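Local coordinates for 4-hydroxybenzoyl-CoA Thioesterase (Pseudomonas sp. CBS3, PDB 1LO7) that hydrolyses 4-hydroxybenzoyl-CoA to 4-hydroxybenzoate and coenzyme A, the last step in converting 4-chlorobenzoate to 4-hydroxybenzoate, at the interface of chains A and B. Coordinates in Å, arbitrary orientation; residue numbers count along the deposited sequence, not the author numbering. Chains: chain A/B, 4-hydroxybenzoyl-CoA Thioesterase.

The interface of chains A and B. Residues chain A 28, 32, 61, 63, 115, 117; chain B 24, 68.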
ATOM      1  N   HIS A  28      -6.945  -2.222   7.571  1.00  8.01           N
ATOM      2  CA  HIS A  28      -6.550  -1.078   8.379  1.00  8.99           C
ATOM      3  C   HIS A  28      -6.567   0.213   7.547  1.00 15.37           C
ATOM      4  O   HIS A  28      -6.894   1.266   8.050  1.00 11.81           O
ATOM      5  CB  HIS A  28      -5.162  -1.334   9.025  1.00 10.08           C
ATOM      6  CG  HIS A  28      -5.259  -2.471   9.986  1.00 13.68           C
ATOM      7  ND1 HIS A  28      -5.926  -2.330  11.227  1.00 13.22           N
ATOM      8  CD2 HIS A  28      -4.789  -3.759   9.884  1.00 13.25           C
ATOM      9  CE1 HIS A  28      -5.838  -3.532  11.846  1.00 14.90           C
ATOM     10  NE2 HIS A  28      -5.158  -4.399  11.063  1.00 13.68           N
ATOM     11  N   ASP A  32      -8.829   3.300   8.682  1.00  8.71           N
ATOM     12  CA  ASP A  32      -8.313   4.667   8.822  1.00  9.45           C
ATOM     13  C   ASP A  32      -9.141   5.670   8.015  1.00 10.11           C
ATOM     14  O   ASP A  32      -9.407   6.809   8.464  1.00  9.78           O
ATOM     15  CB  ASP A  32      -6.820   4.753   8.475  1.00  9.75           C
ATOM     16  CG  ASP A  32      -6.257   6.033   9.022  1.00 10.72           C
ATOM     17  OD1 ASP A  32      -6.327   6.288  10.213  1.00 10.76           O
ATOM     18  OD2 ASP A  32      -5.696   6.829   8.132  1.00  9.83           O
ATOM     19  N   ILE A  61      -3.394   6.705  16.090  1.00 10.75           N
ATOM     20  CA  ILE A  61      -3.812   5.516  16.843  1.00  8.23           C
ATOM     21  C   ILE A  61      -2.797   5.112  17.875  1.00  8.91           C
ATOM     22  O   ILE A  61      -1.612   5.183  17.595  1.00  8.08           O
ATOM     23  CB  ILE A  61      -4.087   4.382  15.845  1.00 10.77           C
ATOM     24  CG1 ILE A  61      -4.776   3.156  16.480  1.00  8.91           C
ATOM     25  CG2 ILE A  61      -2.812   4.011  15.070  1.00 10.85           C
ATOM     26  CD1 ILE A  61      -5.544   2.290  15.464  1.00  9.27           C
ATOM     27  N   SER A  63      -3.826   2.278  20.113  1.00  7.56           N
ATOM     28  CA  SER A  63      -4.068   0.881  20.390  1.00  9.60           C
ATOM     29  C   SER A  63      -5.142   0.309  19.491  1.00 11.20           C
ATOM     30  O   SER A  63      -6.001   1.029  19.006  1.00 12.49           O
ATOM     31  CB  SER A  63      -4.489   0.748  21.843  1.00 12.21           C
ATOM     32  OG  SER A  63      -4.700  -0.618  22.138  1.00 23.44           O
ATOM     33  N   GLU A 115     -10.583   0.787  17.838  1.00 12.05           N
ATOM     34  CA  GLU A 115      -9.364   1.581  17.780  1.00 10.87           C
ATOM     35  C   GLU A 115      -9.354   2.608  18.890  1.00 12.30           C
ATOM     36  O   GLU A 115     -10.381   3.236  19.143  1.00 13.81           O
ATOM     37  CB  GLU A 115      -9.256   2.376  16.429  1.00  8.16           C
ATOM     38  CG  GLU A 115      -9.161   1.459  15.189  1.00  7.65           C
ATOM     39  CD  GLU A 115      -9.027   2.279  13.935  1.00 17.63           C
ATOM     40  OE1 GLU A 115      -9.580   3.337  13.774  1.00 12.10           O
ATOM     41  OE2 GLU A 115      -8.282   1.716  13.013  1.00 15.29           O
ATOM     42  N   ARG A 117      -7.742   6.089  19.786  1.00  8.99           N
ATOM     43  CA  ARG A 117      -6.983   7.161  19.190  1.00  7.99           C
ATOM     44  C   ARG A 117      -7.004   8.392  20.082  1.00 12.41           C
ATOM     45  O   ARG A 117      -7.700   8.446  21.125  1.00 10.00           O
ATOM     46  CB  ARG A 117      -7.649   7.523  17.854  1.00  9.75           C
ATOM     47  CG  ARG A 117      -7.437   6.487  16.728  1.00 10.35           C
ATOM     48  CD  ARG A 117      -8.346   6.795  15.549  1.00  7.69           C
ATOM     49  NE  ARG A 117      -8.330   5.801  14.457  1.00  9.32           N
ATOM     50  CZ  ARG A 117      -7.587   5.926  13.355  1.00 11.58           C
ATOM     51  NH1 ARG A 117      -6.733   6.957  13.153  1.00  9.05           N
ATOM     52  NH2 ARG A 117      -7.715   4.974  12.426  1.00 10.53           N
TER
ATOM     53  N   TYR B  24       0.073   4.103  10.119  1.00  8.87           N
ATOM     54  CA  TYR B  24      -0.124   2.794  10.762  1.00  9.61           C
ATOM     55  C   TYR B  24      -0.327   1.482   9.992  1.00 11.60           C
ATOM     56  O   TYR B  24       0.188   0.439  10.406  1.00 10.57           O
ATOM     57  CB  TYR B  24      -0.933   2.823  12.066  1.00  9.74           C
ATOM     58  CG  TYR B  24      -2.400   2.606  11.832  1.00  8.60           C
ATOM     59  CD1 TYR B  24      -2.936   1.323  11.922  1.00  7.86           C
ATOM     60  CD2 TYR B  24      -3.224   3.686  11.516  1.00  8.93           C
ATOM     61  CE1 TYR B  24      -4.302   1.120  11.734  1.00 10.83           C
ATOM     62  CE2 TYR B  24      -4.592   3.505  11.330  1.00 10.15           C
ATOM     63  CZ  TYR B  24      -5.117   2.220  11.448  1.00 12.62           C
ATOM     64  OH  TYR B  24      -6.454   2.022  11.252  1.00 72.36           O
ATOM     65  N   PHE B  68       0.702   1.133  20.015  1.00 13.41           N
ATOM     66  CA  PHE B  68       1.678   2.035  19.380  1.00 10.27           C
ATOM     67  C   PHE B  68       2.209   2.947  20.455  1.00 10.70           C
ATOM     68  O   PHE B  68       1.509   3.821  20.974  1.00 10.34           O
ATOM     69  CB  PHE B  68       0.999   2.809  18.236  1.00  9.91           C
ATOM     70  CG  PHE B  68       0.330   1.880  17.268  1.00  8.83           C
ATOM     71  CD1 PHE B  68      -0.992   1.468  17.460  1.00 11.39           C
ATOM     72  CD2 PHE B  68       1.019   1.389  16.154  1.00 11.99           C
ATOM     73  CE1 PHE B  68      -1.630   0.609  16.553  1.00 12.68           C
ATOM     74  CE2 PHE B  68       0.402   0.509  15.252  1.00 11.06           C
ATOM     75  CZ  PHE B  68      -0.934   0.127  15.438  1.00 10.68           C
TER
HETATM   76  O   HOH W   1      -6.939  -0.435  13.147  1.00 16.33           O
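At the subunit interface of this hot dog fold, B:Tyr24 plugs into chain A. Tyrosine suits the place by joining a flat ring, on which A:Ile61 packs, to a terminal hydroxyl. That OH donates a hydrogen bond of 2.6 Å to the carboxylate oxygen OE2 of A:Glu115, arriving on the syn side, tilted out of the carboxylate plane, which is turned 72° from the ring. A glutamate, extended far enough to reach across, fits because its two oxygens do different work: while OE2 takes the phenol, OE1 accepts from NE and NH2 of A:Arg117, each at 2.8 Å, both from the same face of the carboxylate. The guanidinium meets A:Asp32 end-on, NH1 and NH2 sharing OD1, with NH2 at 2.9 Å. These two salt bridges, made in the guanidinium plane, tie two acids together and probably offset their charge beside the phenol. A:Asp32 OD1 also lies in plane at the tyrosine's edge, 3.5 Å from CE2, its carboxylate 87° from the ring. A water links ND1 of A:His28 to A:Glu115 OE2 and B:Tyr24 OH. Beta-branched A:Ile61, also a substrate-binding residue, offers two carbon arms: CG2 lies over the B:Tyr24 ring, 3.6 Å from CG, and CD1 nearer the hydroxyl end. CG1 is anti to the backbone N (chi1 -170°), which leaves CG2 also facing B:Phe68, 3.9 Å from CE1. On the other side of the tyrosine from A:Ile61, past its CE1 edge, A:His28 CB packs 3.8 Å from CE1. The loop bearing B:Tyr24 thus reaches between helix 25-41 and strands 61-68 and 107-123 of chain A, and the two-fold of the A/B interface generates a twin patch.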